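Local coordinates for citrate lyase (Yersinia pestis, PDB 3QLL), which is a putative citrate lyase beta subunit that probably binds magnesium and acts as a lyase, at residues A[168-176]-A[209-217]. Sequence-based numbering, arbitrary orientation.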
ATOM      1  N   ARG A 168       0.070  14.323  -1.219  1.00 47.54           N
ATOM      2  CA  ARG A 168       0.339  14.876   0.102  1.00 50.58           C
ATOM      3  C   ARG A 168      -0.758  14.519   1.138  1.00 51.65           C
ATOM      4  O   ARG A 168      -0.447  14.052   2.252  1.00 48.77           O
ATOM      5  CB  ARG A 168       0.490  16.388  -0.028  1.00 52.91           C
ATOM      6  CG  ARG A 168       1.095  17.116   1.122  1.00 64.39           C
ATOM      7  CD  ARG A 168       1.179  18.621   0.812  1.00 80.06           C
ATOM      8  NE  ARG A 168       2.346  18.974   0.006  1.00 84.36           N
ATOM      9  CZ  ARG A 168       3.551  19.176   0.539  1.00 91.40           C
ATOM     10  NH1 ARG A 168       3.717  19.022   1.853  1.00 89.25           N
ATOM     11  NH2 ARG A 168       4.591  19.497  -0.225  1.00 89.39           N
ATOM     12  N   GLY A 169      -2.024  14.642   0.734  1.00 51.02           N
ATOM     13  CA  GLY A 169      -3.140  14.233   1.568  1.00 45.48           C
ATOM     14  C   GLY A 169      -3.109  12.743   1.897  1.00 46.76           C
ATOM     15  O   GLY A 169      -3.312  12.353   3.049  1.00 48.30           O
ATOM     16  N   LEU A 170      -2.871  11.910   0.889  1.00 42.84           N
ATOM     17  CA  LEU A 170      -2.810  10.477   1.106  1.00 38.19           C
ATOM     18  C   LEU A 170      -1.699  10.073   2.095  1.00 41.45           C
ATOM     19  O   LEU A 170      -1.919   9.239   2.970  1.00 50.26           O
ATOM     20  CB  LEU A 170      -2.594   9.758  -0.225  1.00 55.84           C
ATOM     21  CG  LEU A 170      -2.629   8.235  -0.101  1.00 60.37           C
ATOM     22  CD1 LEU A 170      -3.980   7.760   0.381  1.00 56.12           C
ATOM     23  CD2 LEU A 170      -2.293   7.654  -1.455  1.00 70.76           C
ATOM     24  N   ASN A 171      -0.515  10.668   1.960  1.00 39.60           N
ATOM     25  CA  ASN A 171       0.607  10.352   2.862  1.00 41.20           C
ATOM     26  C   ASN A 171       0.334  10.785   4.314  1.00 45.34           C
ATOM     27  O   ASN A 171       0.966  10.301   5.235  1.00 43.19           O
ATOM     28  CB  ASN A 171       1.945  10.926   2.347  1.00 47.61           C
ATOM     29  CG  ASN A 171       2.478  10.131   1.172  1.00 56.59           C
ATOM     30  OD1 ASN A 171       2.115   8.975   0.988  1.00 65.30           O
ATOM     31  ND2 ASN A 171       3.314  10.735   0.370  1.00 52.95           N
ATOM     32  N   ALA A 172      -0.580  11.731   4.496  1.00 47.24           N
ATOM     33  CA  ALA A 172      -0.910  12.167   5.835  1.00 37.61           C
ATOM     34  C   ALA A 172      -2.289  11.653   6.255  1.00 37.69           C
ATOM     35  O   ALA A 172      -2.857  12.175   7.208  1.00 41.66           O
ATOM     36  CB  ALA A 172      -0.863  13.699   5.924  1.00 36.93           C
ATOM     37  N   VAL A 173      -2.833  10.653   5.548  1.00 37.55           N
ATOM     38  CA  VAL A 173      -4.243  10.295   5.759  1.00 38.69           C
ATOM     39  C   VAL A 173      -4.527   9.787   7.183  1.00 47.04           C
ATOM     40  O   VAL A 173      -5.583  10.050   7.736  1.00 45.71           O
ATOM     41  CB  VAL A 173      -4.812   9.312   4.670  1.00 41.44           C
ATOM     42  CG1 VAL A 173      -4.313   7.866   4.865  1.00 34.72           C
ATOM     43  CG2 VAL A 173      -6.335   9.353   4.667  1.00 31.67           C
ATOM     44  N   GLU A 174      -3.561   9.096   7.775  1.00 34.74           N
ATOM     45  CA  GLU A 174      -3.714   8.620   9.135  1.00 46.84           C
ATOM     46  C   GLU A 174      -3.872   9.796  10.098  1.00 41.34           C
ATOM     47  O   GLU A 174      -4.750   9.792  10.948  1.00 54.52           O
ATOM     48  CB  GLU A 174      -2.541   7.699   9.547  1.00 37.68           C
ATOM     49  CG  GLU A 174      -2.501   6.404   8.681  1.00 63.73           C
ATOM     50  CD  GLU A 174      -1.993   6.642   7.244  1.00 69.48           C
ATOM     51  OE1 GLU A 174      -1.315   7.667   7.018  1.00 73.54           O
ATOM     52  OE2 GLU A 174      -2.276   5.812   6.339  1.00 69.27           O
ATOM     53  N   SER A 175      -3.049  10.819   9.956  1.00 42.20           N
ATOM     54  CA  SER A 175      -3.159  11.939  10.876  1.00 37.33           C
ATOM     55  C   SER A 175      -4.396  12.817  10.612  1.00 47.30           C
ATOM     56  O   SER A 175      -4.905  13.399  11.569  1.00 58.03           O
ATOM     57  CB  SER A 175      -1.861  12.771  10.878  1.00 41.37           C
ATOM     58  OG  SER A 175      -1.683  13.618   9.771  1.00 68.30           O
ATOM     59  N   ILE A 176      -4.824  12.959   9.349  1.00 42.52           N
ATOM     60  CA  ILE A 176      -6.066  13.674   8.980  1.00 44.72           C
ATOM     61  C   ILE A 176      -7.334  13.024   9.564  1.00 45.09           C
ATOM     62  O   ILE A 176      -8.245  13.715  10.020  1.00 47.23           O
ATOM     63  CB  ILE A 176      -6.191  13.791   7.433  1.00 43.83           C
ATOM     64  CG1 ILE A 176      -5.118  14.754   6.933  1.00 37.58           C
ATOM     65  CG2 ILE A 176      -7.615  14.205   7.003  1.00 32.72           C
ATOM     66  CD1 ILE A 176      -4.869  14.707   5.424  1.00 35.52           C
ATOM     67  N   ALA A 209      -4.304   3.572  -2.897  1.00 51.71           N
ATOM     68  CA  ALA A 209      -4.765   4.810  -2.281  1.00 47.64           C
ATOM     69  C   ALA A 209      -6.103   4.629  -1.574  1.00 45.02           C
ATOM     70  O   ALA A 209      -6.318   5.162  -0.488  1.00 41.00           O
ATOM     71  CB  ALA A 209      -4.859   5.916  -3.322  1.00 36.93           C
ATOM     72  N   ARG A 210      -7.000   3.875  -2.201  1.00 43.33           N
ATOM     73  CA  ARG A 210      -8.357   3.668  -1.658  1.00 40.59           C
ATOM     74  C   ARG A 210      -8.274   2.789  -0.405  1.00 37.53           C
ATOM     75  O   ARG A 210      -8.995   3.041   0.547  1.00 38.50           O
ATOM     76  CB  ARG A 210      -9.310   3.053  -2.688  1.00 42.02           C
ATOM     77  CG  ARG A 210     -10.002   4.069  -3.636  1.00 41.34           C
ATOM     78  CD  ARG A 210     -11.071   3.318  -4.502  1.00 39.70           C
ATOM     79  NE  ARG A 210     -12.008   4.180  -5.227  1.00 43.72           N
ATOM     80  CZ  ARG A 210     -11.820   4.473  -6.527  1.00 44.80           C
ATOM     81  NH1 ARG A 210     -10.730   3.969  -7.158  1.00 38.13           N
ATOM     82  NH2 ARG A 210     -12.677   5.261  -7.198  1.00 42.40           N
ATOM     83  N   ALA A 211      -7.454   1.735  -0.446  1.00 38.38           N
ATOM     84  CA  ALA A 211      -7.346   0.848   0.687  1.00 46.18           C
ATOM     85  C   ALA A 211      -6.770   1.605   1.895  1.00 47.12           C
ATOM     86  O   ALA A 211      -7.248   1.429   3.011  1.00 50.03           O
ATOM     87  CB  ALA A 211      -6.511  -0.396   0.342  1.00 46.42           C
ATOM     88  N   ARG A 212      -5.794   2.477   1.650  1.00 44.50           N
ATOM     89  CA  ARG A 212      -5.199   3.291   2.702  1.00 48.49           C
ATOM     90  C   ARG A 212      -6.204   4.290   3.258  1.00 42.15           C
ATOM     91  O   ARG A 212      -6.217   4.557   4.462  1.00 47.55           O
ATOM     92  CB  ARG A 212      -3.944   4.008   2.195  1.00 55.01           C
ATOM     93  CG  ARG A 212      -3.065   4.466   3.311  1.00 59.42           C
ATOM     94  CD  ARG A 212      -1.745   5.049   2.846  1.00 63.30           C
ATOM     95  NE  ARG A 212      -1.096   5.812   3.909  1.00 55.00           N
ATOM     96  CZ  ARG A 212      -0.061   6.597   3.690  1.00 55.20           C
ATOM     97  NH1 ARG A 212       0.407   6.679   2.455  1.00 58.53           N
ATOM     98  NH2 ARG A 212       0.501   7.272   4.685  1.00 52.47           N
ATOM     99  N   LEU A 213      -7.057   4.839   2.396  1.00 38.27           N
ATOM    100  CA  LEU A 213      -8.068   5.761   2.900  1.00 37.62           C
ATOM    101  C   LEU A 213      -9.085   5.050   3.805  1.00 42.66           C
ATOM    102  O   LEU A 213      -9.318   5.489   4.945  1.00 43.30           O
ATOM    103  CB  LEU A 213      -8.783   6.465   1.756  1.00 48.83           C
ATOM    104  CG  LEU A 213      -9.997   7.298   2.193  1.00 59.97           C
ATOM    105  CD1 LEU A 213      -9.554   8.421   3.110  1.00 62.46           C
ATOM    106  CD2 LEU A 213     -10.729   7.866   1.002  1.00 65.11           C
ATOM    107  N   VAL A 214      -9.605   3.913   3.340  1.00 38.09           N
ATOM    108  CA  VAL A 214     -10.607   3.149   4.095  1.00 39.12           C
ATOM    109  C   VAL A 214     -10.034   2.725   5.464  1.00 52.81           C
ATOM    110  O   VAL A 214     -10.674   2.910   6.497  1.00 45.65           O
ATOM    111  CB  VAL A 214     -11.083   1.904   3.293  1.00 39.02           C
ATOM    112  CG1 VAL A 214     -11.944   0.989   4.147  1.00 43.45           C
ATOM    113  CG2 VAL A 214     -11.854   2.347   2.093  1.00 38.28           C
ATOM    114  N   SER A 215      -8.809   2.215   5.471  1.00 41.90           N
ATOM    115  CA  SER A 215      -8.149   1.828   6.716  1.00 48.14           C
ATOM    116  C   SER A 215      -8.080   2.964   7.773  1.00 44.89           C
ATOM    117  O   SER A 215      -8.352   2.756   8.931  1.00 47.25           O
ATOM    118  CB  SER A 215      -6.744   1.298   6.417  1.00 48.15           C
ATOM    119  OG  SER A 215      -6.033   1.113   7.618  1.00 68.75           O
ATOM    120  N   ALA A 216      -7.734   4.161   7.338  1.00 42.09           N
ATOM    121  CA  ALA A 216      -7.610   5.331   8.190  1.00 43.54           C
ATOM    122  C   ALA A 216      -8.969   5.735   8.761  1.00 49.87           C
ATOM    123  O   ALA A 216      -9.102   6.016   9.968  1.00 55.37           O
ATOM    124  CB  ALA A 216      -6.963   6.498   7.408  1.00 39.21           C
ATOM    125  N   CYS A 217      -9.989   5.678   7.910  1.00 37.83           N
ATOM    126  CA  CYS A 217     -11.380   5.904   8.330  1.00 47.59           C
ATOM    127  C   CYS A 217     -11.855   4.927   9.396  1.00 44.36           C
ATOM    128  O   CYS A 217     -12.353   5.360  10.464  1.00 49.36           O
ATOM    129  CB  CYS A 217     -12.322   5.852   7.102  1.00 35.90           C
ATOM    130  SG  CYS A 217     -12.023   7.366   6.045  1.00 42.34           S
TER
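Arg212 reaches across from helix 203-220 and grips Glu174 side-on, NE and NH2 each taking one carboxylate oxygen. The bond from Arg212 NE to Glu174 OE2 is 2.7 Å long and nearly straight at 169°, lies in the guanidinium plane and uses the syn lone pair; Arg212 NH2 meets Glu174 OE1 at 3.0 Å, somewhat out of both planes. A bend in the glutamate at chi2 (74°) turns its carboxylate back to meet the extended arginine. The remaining nitrogen, Arg212 NH1, donates to Asn171 OD1 at 3.2 Å, using a lone pair in the amide's carbonyl plane though tilted from the guanidinium plane. The carbonyl oxygen of Leu170 sits over the centre of one guanidinium face, 3.3 Å from Arg212 CZ. Three hydrogen bonds and the face contact together should fix the rotation of the group, a knob in the hole formed by Leu170, Asn171, Val173 and Glu174. Its partners straddle the break between helices 167-171 and 173-177, where Ala172 is the N-cap.

Apolar contacts flank the polar cluster. Leu170 CD2 touches Ala209 CB at 3.6 Å; Val173 splits its methyls, CG1 lying 3.9 Å from Ala216 CB and CG2 packing 3.7 Å from Leu213 CD1.

In this TIM barrel, helices 167-171 and 173-177 follow strand 159-164, and helix 203-220 comes between helix 190-197 and strand 224-226. Val173 and Leu213 both rest on Ile164, and Asn171 packs on Met219 of the third subunit.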